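Local coordinates for protein PelD (Pseudomonas aeruginosa, PDB 4EU0) that probably acts as a membrane-bound receptor for cyclic di-GMP in pellicle formation, the dinucleotide being bound by the degenerate GGDEF domain of its cytoplasmic part, at residues Glu200-Arg210 with Arg245-Phe254. Numbering follows the deposited sequence.
With C2E (9,9'-[(2R,3R,3aS,5S,7aR,9R,10R,10aS,12S,14aR)-3,5,10,12-tetrahydroxy-5,12-dioxidooctahydro-2H,7H-difuro[3,2-d:3',2'-j][1,3,7,9,2,8]tetraoxadiphosphacyclododecine-2,9-diyl]bis(2-amino-1,9-dihydro-6H-purin-6-one)), chain B.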
ATOM      1  N   GLU A 200      18.309   8.766 -20.764  1.00 14.26           N
ATOM      2  CA  GLU A 200      17.222   8.238 -21.592  1.00 13.83           C
ATOM      3  C   GLU A 200      16.684   6.904 -21.089  1.00 12.62           C
ATOM      4  O   GLU A 200      15.484   6.643 -21.193  1.00 13.03           O
ATOM      5  CB  GLU A 200      17.609   8.168 -23.070  1.00 13.80           C
ATOM      6  CG  GLU A 200      17.728   9.545 -23.707  1.00 15.61           C
ATOM      7  CD  GLU A 200      16.422  10.300 -23.708  1.00 16.38           C
ATOM      8  OE1 GLU A 200      15.387   9.711 -24.090  1.00 15.67           O
ATOM      9  OE2 GLU A 200      16.431  11.500 -23.351  1.00 18.76           O
ATOM     10  N   VAL A 201      17.562   6.070 -20.538  1.00 12.44           N
ATOM     11  CA  VAL A 201      17.112   4.823 -19.906  1.00 11.92           C
ATOM     12  C   VAL A 201      16.198   5.157 -18.722  1.00 11.79           C
ATOM     13  O   VAL A 201      15.108   4.580 -18.572  1.00 11.85           O
ATOM     14  CB  VAL A 201      18.309   3.952 -19.450  1.00 11.79           C
ATOM     15  CG1 VAL A 201      17.829   2.786 -18.611  1.00 12.05           C
ATOM     16  CG2 VAL A 201      19.070   3.440 -20.668  1.00 12.01           C
ATOM     17  N   GLN A 202      16.619   6.112 -17.900  1.00 12.33           N
ATOM     18  CA  GLN A 202      15.808   6.501 -16.742  1.00 13.03           C
ATOM     19  C   GLN A 202      14.436   7.019 -17.175  1.00 13.48           C
ATOM     20  O   GLN A 202      13.414   6.664 -16.576  1.00 13.46           O
ATOM     21  CB  GLN A 202      16.519   7.542 -15.883  1.00 14.21           C
ATOM     22  CG  GLN A 202      15.851   7.760 -14.521  1.00 15.64           C
ATOM     23  CD  GLN A 202      16.572   8.804 -13.697  1.00 19.63           C
ATOM     24  OE1 GLN A 202      17.745   8.640 -13.358  1.00 21.20           O
ATOM     25  NE2 GLN A 202      15.871   9.884 -13.367  1.00 21.05           N
ATOM     26  N   ARG A 203      14.408   7.827 -18.228  1.00 13.66           N
ATOM     27  CA  ARG A 203      13.143   8.370 -18.703  1.00 14.09           C
ATOM     28  C   ARG A 203      12.207   7.267 -19.179  1.00 13.84           C
ATOM     29  O   ARG A 203      10.992   7.344 -18.968  1.00 13.87           O
ATOM     30  CB  ARG A 203      13.368   9.402 -19.805  1.00 14.64           C
ATOM     31  CG  ARG A 203      13.885  10.715 -19.278  1.00 16.31           C
ATOM     32  CD  ARG A 203      14.314  11.629 -20.402  1.00 18.02           C
ATOM     33  NE  ARG A 203      14.700  12.948 -19.903  1.00 20.11           N
ATOM     34  CZ  ARG A 203      13.855  13.950 -19.688  1.00 22.29           C
ATOM     35  NH1 ARG A 203      12.557  13.805 -19.938  1.00 23.04           N
ATOM     36  NH2 ARG A 203      14.311  15.108 -19.229  1.00 25.57           N
ATOM     37  N   LEU A 204      12.771   6.248 -19.831  1.00 13.48           N
ATOM     38  CA  LEU A 204      11.965   5.113 -20.272  1.00 13.65           C
ATOM     39  C   LEU A 204      11.426   4.338 -19.066  1.00 13.09           C
ATOM     40  O   LEU A 204      10.263   3.950 -19.034  1.00 12.63           O
ATOM     41  CB  LEU A 204      12.763   4.206 -21.230  1.00 14.29           C
ATOM     42  CG  LEU A 204      11.949   3.153 -21.992  1.00 15.65           C
ATOM     43  CD1 LEU A 204      11.051   3.796 -23.036  1.00 18.54           C
ATOM     44  CD2 LEU A 204      12.874   2.132 -22.646  1.00 16.58           C
ATOM     45  N   LEU A 205      12.273   4.126 -18.065  1.00 12.85           N
ATOM     46  CA  LEU A 205      11.839   3.443 -16.842  1.00 12.80           C
ATOM     47  C   LEU A 205      10.745   4.250 -16.126  1.00 13.47           C
ATOM     48  O   LEU A 205       9.725   3.688 -15.708  1.00 14.35           O
ATOM     49  CB  LEU A 205      13.042   3.173 -15.930  1.00 12.94           C
ATOM     50  CG  LEU A 205      14.007   2.084 -16.400  1.00 12.33           C
ATOM     51  CD1 LEU A 205      15.289   2.163 -15.570  1.00 14.54           C
ATOM     52  CD2 LEU A 205      13.365   0.674 -16.307  1.00 16.29           C
ATOM     53  N   GLU A 206      10.923   5.567 -16.029  1.00 13.87           N
ATOM     54  CA  GLU A 206       9.890   6.426 -15.442  1.00 14.63           C
ATOM     55  C   GLU A 206       8.554   6.300 -16.170  1.00 15.26           C
ATOM     56  O   GLU A 206       7.515   6.205 -15.533  1.00 15.46           O
ATOM     57  CB  GLU A 206      10.328   7.892 -15.417  1.00 15.58           C
ATOM     58  CG  GLU A 206      11.513   8.170 -14.491  1.00 18.35           C
ATOM     59  CD  GLU A 206      11.980   9.610 -14.602  1.00 22.91           C
ATOM     60  OE1 GLU A 206      11.117  10.514 -14.728  1.00 26.38           O
ATOM     61  OE2 GLU A 206      13.202   9.846 -14.571  1.00 24.70           O
ATOM     62  N   GLY A 207       8.589   6.273 -17.500  1.00 14.86           N
ATOM     63  CA  GLY A 207       7.363   6.234 -18.291  1.00 16.07           C
ATOM     64  C   GLY A 207       6.629   4.907 -18.196  1.00 15.57           C
ATOM     65  O   GLY A 207       5.445   4.835 -18.519  1.00 16.88           O
ATOM     66  N   SER A 208       7.329   3.870 -17.738  1.00 15.02           N
ATOM     67  CA  SER A 208       6.777   2.512 -17.658  1.00 14.61           C
ATOM     68  C   SER A 208       5.893   2.302 -16.432  1.00 14.57           C
ATOM     69  O   SER A 208       5.217   1.264 -16.317  1.00 14.57           O
ATOM     70  CB  SER A 208       7.913   1.480 -17.616  1.00 14.25           C
ATOM     71  OG  SER A 208       8.516   1.430 -16.340  1.00 14.22           O
ATOM     72  N   GLN A 209       5.914   3.264 -15.508  1.00 13.97           N
ATOM     73  CA  GLN A 209       5.201   3.101 -14.237  1.00 14.14           C
ATOM     74  C   GLN A 209       3.728   2.795 -14.472  1.00 14.49           C
ATOM     75  O   GLN A 209       3.063   3.455 -15.276  1.00 14.88           O
ATOM     76  CB  GLN A 209       5.343   4.351 -13.378  1.00 14.10           C
ATOM     77  CG  GLN A 209       4.827   4.155 -11.959  1.00 17.33           C
ATOM     78  CD  GLN A 209       5.007   5.376 -11.101  1.00 19.39           C
ATOM     79  OE1 GLN A 209       6.131   5.820 -10.865  1.00 24.54           O
ATOM     80  NE2 GLN A 209       3.901   5.926 -10.615  1.00 22.77           N
ATOM     81  N   ARG A 210       3.228   1.809 -13.731  1.00 14.46           N
ATOM     82  CA  ARG A 210       1.891   1.286 -13.905  1.00 15.39           C
ATOM     83  C   ARG A 210       1.254   1.038 -12.543  1.00 15.03           C
ATOM     84  O   ARG A 210       1.918   0.558 -11.626  1.00 14.26           O
ATOM     85  CB  ARG A 210       1.954  -0.022 -14.711  1.00 16.03           C
ATOM     86  CG  ARG A 210       0.642  -0.772 -14.841  1.00 18.96           C
ATOM     87  CD  ARG A 210       0.774  -2.044 -15.709  1.00 21.34           C
ATOM     88  NE  ARG A 210       0.918  -1.774 -17.139  1.00 22.19           N
ATOM     89  CZ  ARG A 210       0.974  -2.720 -18.082  1.00 21.70           C
ATOM     90  NH1 ARG A 210       0.902  -4.005 -17.753  1.00 21.55           N
ATOM     91  NH2 ARG A 210       1.107  -2.382 -19.356  1.00 21.47           N
ATOM     92  N   ARG A 245       7.948  -7.230 -19.809  1.00 15.29           N
ATOM     93  CA  ARG A 245       7.297  -6.078 -20.450  1.00 15.85           C
ATOM     94  C   ARG A 245       8.298  -4.945 -20.660  1.00 15.00           C
ATOM     95  O   ARG A 245       8.277  -4.269 -21.698  1.00 15.58           O
ATOM     96  CB  ARG A 245       6.091  -5.593 -19.643  1.00 15.81           C
ATOM     97  CG  ARG A 245       5.342  -4.430 -20.305  1.00 15.80           C
ATOM     98  CD  ARG A 245       4.110  -3.985 -19.524  1.00 16.81           C
ATOM     99  NE  ARG A 245       4.412  -3.251 -18.289  1.00 14.27           N
ATOM    100  CZ  ARG A 245       4.669  -1.943 -18.213  1.00 14.76           C
ATOM    101  NH1 ARG A 245       4.722  -1.190 -19.311  1.00 15.17           N
ATOM    102  NH2 ARG A 245       4.886  -1.380 -17.026  1.00 14.27           N
ATOM    103  N   LEU A 246       9.165  -4.738 -19.669  1.00 14.29           N
ATOM    104  CA  LEU A 246      10.227  -3.744 -19.772  1.00 13.94           C
ATOM    105  C   LEU A 246      11.181  -4.028 -20.917  1.00 13.94           C
ATOM    106  O   LEU A 246      11.574  -3.118 -21.637  1.00 13.62           O
ATOM    107  CB  LEU A 246      11.034  -3.674 -18.478  1.00 14.06           C
ATOM    108  CG  LEU A 246      10.991  -2.419 -17.626  1.00 17.50           C
ATOM    109  CD1 LEU A 246       9.614  -1.741 -17.577  1.00 18.68           C
ATOM    110  CD2 LEU A 246      11.541  -2.699 -16.233  1.00 15.62           C
ATOM    111  N   ARG A 247      11.574  -5.288 -21.078  1.00 13.72           N
ATOM    112  CA  ARG A 247      12.483  -5.630 -22.166  1.00 14.14           C
ATOM    113  C   ARG A 247      11.888  -5.309 -23.540  1.00 15.00           C
ATOM    114  O   ARG A 247      12.606  -4.872 -24.429  1.00 15.30           O
ATOM    115  CB  ARG A 247      12.958  -7.085 -22.055  1.00 14.79           C
ATOM    116  CG  ARG A 247      13.748  -7.309 -20.768  1.00 15.53           C
ATOM    117  CD  ARG A 247      14.665  -8.502 -20.866  1.00 17.32           C
ATOM    118  NE  ARG A 247      15.409  -8.744 -19.628  1.00 17.34           N
ATOM    119  CZ  ARG A 247      16.647  -8.321 -19.394  1.00 17.77           C
ATOM    120  NH1 ARG A 247      17.301  -7.617 -20.311  1.00 17.41           N
ATOM    121  NH2 ARG A 247      17.239  -8.616 -18.239  1.00 16.08           N
ATOM    122  N   ILE A 248      10.574  -5.485 -23.683  1.00 14.84           N
ATOM    123  CA  ILE A 248       9.884  -5.204 -24.947  1.00 16.74           C
ATOM    124  C   ILE A 248       9.914  -3.699 -25.207  1.00 15.86           C
ATOM    125  O   ILE A 248      10.189  -3.261 -26.327  1.00 16.68           O
ATOM    126  CB  ILE A 248       8.433  -5.745 -24.948  1.00 17.12           C
ATOM    127  CG1 ILE A 248       8.438  -7.281 -24.992  1.00 19.14           C
ATOM    128  CG2 ILE A 248       7.625  -5.179 -26.142  1.00 19.44           C
ATOM    129  CD1 ILE A 248       7.096  -7.914 -24.661  1.00 20.96           C
ATOM    130  N   LEU A 249       9.653  -2.926 -24.154  1.00 15.37           N
ATOM    131  CA  LEU A 249       9.674  -1.465 -24.217  1.00 15.20           C
ATOM    132  C   LEU A 249      11.074  -0.951 -24.569  1.00 14.66           C
ATOM    133  O   LEU A 249      11.221  -0.094 -25.428  1.00 14.21           O
ATOM    134  CB  LEU A 249       9.178  -0.891 -22.883  1.00 15.64           C
ATOM    135  CG  LEU A 249       9.171   0.601 -22.595  1.00 18.11           C
ATOM    136  CD1 LEU A 249       8.250   1.358 -23.525  1.00 19.49           C
ATOM    137  CD2 LEU A 249       8.737   0.793 -21.162  1.00 19.79           C
ATOM    138  N   PHE A 250      12.096  -1.480 -23.895  1.00 13.33           N
ATOM    139  CA  PHE A 250      13.493  -1.136 -24.188  1.00 13.55           C
ATOM    140  C   PHE A 250      13.892  -1.495 -25.610  1.00 13.58           C
ATOM    141  O   PHE A 250      14.660  -0.760 -26.246  1.00 13.45           O
ATOM    142  CB  PHE A 250      14.436  -1.855 -23.230  1.00 12.85           C
ATOM    143  CG  PHE A 250      14.730  -1.095 -21.972  1.00 15.39           C
ATOM    144  CD1 PHE A 250      15.939  -0.421 -21.823  1.00 17.68           C
ATOM    145  CD2 PHE A 250      13.814  -1.071 -20.928  1.00 18.11           C
ATOM    146  CE1 PHE A 250      16.228   0.269 -20.642  1.00 19.00           C
ATOM    147  CE2 PHE A 250      14.082  -0.380 -19.748  1.00 18.03           C
ATOM    148  CZ  PHE A 250      15.295   0.287 -19.597  1.00 18.98           C
ATOM    149  N   ALA A 251      13.403  -2.633 -26.107  1.00 13.84           N
ATOM    150  CA  ALA A 251      13.691  -3.033 -27.489  1.00 15.10           C
ATOM    151  C   ALA A 251      13.089  -2.040 -28.474  1.00 16.16           C
ATOM    152  O   ALA A 251      13.719  -1.704 -29.468  1.00 17.03           O
ATOM    153  CB  ALA A 251      13.185  -4.448 -27.783  1.00 15.77           C
ATOM    154  N   GLU A 252      11.874  -1.572 -28.187  1.00 16.61           N
ATOM    155  CA  GLU A 252      11.225  -0.570 -29.035  1.00 18.08           C
ATOM    156  C   GLU A 252      12.002   0.752 -28.999  1.00 16.89           C
ATOM    157  O   GLU A 252      12.207   1.398 -30.033  1.00 17.05           O
ATOM    158  CB  GLU A 252       9.778  -0.339 -28.590  1.00 19.46           C
ATOM    159  CG  GLU A 252       8.820  -1.463 -28.976  1.00 25.29           C
ATOM    160  CD  GLU A 252       7.376  -1.205 -28.555  1.00 31.98           C
ATOM    161  OE1 GLU A 252       7.073  -0.100 -28.035  1.00 34.69           O
ATOM    162  OE2 GLU A 252       6.538  -2.118 -28.753  1.00 35.67           O
ATOM    163  N   ARG A 253      12.424   1.146 -27.803  1.00 15.28           N
ATOM    164  CA  ARG A 253      13.059   2.451 -27.616  1.00 14.95           C
ATOM    165  C   ARG A 253      14.477   2.529 -28.172  1.00 15.58           C
ATOM    166  O   ARG A 253      14.829   3.497 -28.837  1.00 15.35           O
ATOM    167  CB  ARG A 253      13.050   2.839 -26.141  1.00 13.60           C
ATOM    168  CG  ARG A 253      13.835   4.101 -25.794  1.00 12.87           C
ATOM    169  CD  ARG A 253      13.265   5.349 -26.465  1.00 14.27           C
ATOM    170  NE  ARG A 253      14.105   6.486 -26.114  1.00 15.13           N
ATOM    171  CZ  ARG A 253      15.247   6.790 -26.711  1.00 15.86           C
ATOM    172  NH1 ARG A 253      15.696   6.075 -27.741  1.00 16.05           N
ATOM    173  NH2 ARG A 253      15.929   7.844 -26.287  1.00 17.79           N
ATOM    174  N   PHE A 254      15.282   1.516 -27.877  1.00 16.18           N
ATOM    175  CA  PHE A 254      16.691   1.518 -28.229  1.00 17.83           C
ATOM    176  C   PHE A 254      16.877   0.411 -29.258  1.00 20.57           C
ATOM    177  O   PHE A 254      15.899  -0.179 -29.700  1.00 22.32           O
ATOM    178  CB  PHE A 254      17.542   1.265 -26.973  1.00 16.40           C
ATOM    179  CG  PHE A 254      17.383   2.316 -25.895  1.00 14.88           C
ATOM    180  CD1 PHE A 254      18.013   3.555 -26.012  1.00 14.60           C
ATOM    181  CD2 PHE A 254      16.608   2.061 -24.762  1.00 13.71           C
ATOM    182  CE1 PHE A 254      17.881   4.519 -25.016  1.00 14.09           C
ATOM    183  CE2 PHE A 254      16.472   3.013 -23.753  1.00 12.54           C
ATOM    184  CZ  PHE A 254      17.109   4.246 -23.877  1.00 13.18           C
TER
HETATM  185  P1  C2E B 501       1.281  -7.510 -19.594  1.00 28.65           P
HETATM  186  O2P C2E B 501       2.013  -8.406 -20.568  1.00 28.87           O
HETATM  187  O1P C2E B 501       1.458  -6.017 -19.694  1.00 27.20           O
HETATM  188  O5' C2E B 501       1.627  -7.957 -18.101  1.00 25.65           O
HETATM  189  C5' C2E B 501       1.607  -9.323 -17.692  1.00 25.71           C
HETATM  190  C4' C2E B 501       1.728  -9.440 -16.176  1.00 24.66           C
HETATM  191  O4' C2E B 501       3.047  -9.055 -15.752  1.00 22.09           O
HETATM  192  C3' C2E B 501       0.769  -8.564 -15.377  1.00 24.91           C
HETATM  193  O3' C2E B 501      -0.502  -9.166 -15.103  1.00 27.33           O
HETATM  194  C2' C2E B 501       1.529  -8.353 -14.093  1.00 22.79           C
HETATM  195  O2' C2E B 501       1.401  -9.528 -13.286  1.00 24.25           O
HETATM  196  C1' C2E B 501       2.963  -8.267 -14.567  1.00 19.87           C
HETATM  197  N9  C2E B 501       3.332  -6.855 -14.873  1.00 17.22           N
HETATM  198  C8  C2E B 501       3.579  -6.342 -16.090  1.00 16.12           C
HETATM  199  N7  C2E B 501       3.898  -5.023 -16.010  1.00 15.90           N
HETATM  200  C5  C2E B 501       3.863  -4.702 -14.704  1.00 15.74           C
HETATM  201  C6  C2E B 501       4.083  -3.484 -13.911  1.00 14.98           C
HETATM  202  O6  C2E B 501       4.429  -2.334 -14.529  1.00 14.72           O
HETATM  203  N1  C2E B 501       3.940  -3.551 -12.568  1.00 16.45           N
HETATM  204  C2  C2E B 501       3.577  -4.692 -11.921  1.00 16.16           C
HETATM  205  N2  C2E B 501       3.449  -4.650 -10.576  1.00 17.22           N
HETATM  206  N3  C2E B 501       3.354  -5.855 -12.595  1.00 16.43           N
HETATM  207  C4  C2E B 501       3.479  -5.909 -13.952  1.00 16.12           C
HETATM  208  P11 C2E B 501      -1.792  -8.230 -14.866  1.00 28.16           P
HETATM  209  O21 C2E B 501      -2.968  -9.106 -14.464  1.00 29.01           O
HETATM  210  O11 C2E B 501      -1.463  -7.023 -14.012  1.00 27.12           O
HETATM  211  O5A C2E B 501      -2.098  -7.720 -16.355  1.00 28.18           O
HETATM  212  C5A C2E B 501      -2.353  -8.652 -17.405  1.00 28.42           C
HETATM  213  C4A C2E B 501      -2.478  -7.890 -18.708  1.00 28.58           C
HETATM  214  O4A C2E B 501      -3.485  -6.882 -18.603  1.00 27.99           O
HETATM  215  C3A C2E B 501      -1.218  -7.114 -19.034  1.00 28.38           C
HETATM  216  O3A C2E B 501      -0.271  -7.896 -19.731  1.00 28.48           O
HETATM  217  C2A C2E B 501      -1.710  -5.964 -19.874  1.00 29.12           C
HETATM  218  O2A C2E B 501      -1.929  -6.391 -21.226  1.00 30.25           O
HETATM  219  C1A C2E B 501      -3.038  -5.668 -19.213  1.00 28.26           C
HETATM  220  N91 C2E B 501      -2.867  -4.595 -18.194  1.00 27.82           N
HETATM  221  C81 C2E B 501      -2.865  -4.736 -16.855  1.00 27.76           C
HETATM  222  N71 C2E B 501      -2.698  -3.541 -16.232  1.00 27.60           N
HETATM  223  C51 C2E B 501      -2.586  -2.604 -17.193  1.00 28.34           C
HETATM  224  C61 C2E B 501      -2.396  -1.134 -17.248  1.00 28.75           C
HETATM  225  O61 C2E B 501      -2.283  -0.393 -16.116  1.00 31.29           O
HETATM  226  N11 C2E B 501      -2.333  -0.543 -18.463  1.00 30.07           N
HETATM  227  C21 C2E B 501      -2.440  -1.251 -19.616  1.00 29.28           C
HETATM  228  N21 C2E B 501      -2.369  -0.591 -20.799  1.00 31.12           N
HETATM  229  N31 C2E B 501      -2.621  -2.598 -19.635  1.00 29.63           N
HETATM  230  C41 C2E B 501      -2.699  -3.307 -18.480  1.00 27.93           C
HETATM  231  O   HOH W   1      13.771   7.546 -23.268  1.00  4.90           O
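The guanidinium of R210 lies flat on that of R245, centres 3.8 Å apart and planes 14° apart, while its other face is laid against a guanine of cyclic di-GMP. A bend at chi3 (-73°) turns the R210 group into this slot, where NH1 reaches phosphate oxygen O1P at 2.9 Å. R245 reads the edge of the second guanine: NE donates to N7, and NH2 to O6 at 2.7 Å. The same NH2 gives a bond to S208 O (2.8 Å), which it meets in the carbonyl plane, so the S208 carbonyl helps to fix the R245 group; phosphate and purine acceptors probably offset the two positive charges. D213, completing with R210 an RxxD motif like that of GGDEF inhibitory sites, and T234 bind the same ligand.

Away from the ligand the interface turns apolar. L204 is central: CD1 packs on CG of L249, and CD2 sits over the face of the F250 ring, 3.8 Å from its centroid, and CB of R253 packs against the same methyl. V201 CG1 and L205 CD2 meet the rim of that ring. At the far end R253 NH2 forms a salt bridge with E200 OE1 (2.9 Å), out of the carboxylate plane on its anti side, and a water joins R253 NE to both OE1 and O of E200.

Helical segments 200-207 and 245-253 run at 132° to each other, axes coming within 10.8 Å, on one side of the four-stranded antiparallel GGDEF-domain sheet, with V201, L205 and L246 resting on strand 185-192 and V201 touching strand 265-272.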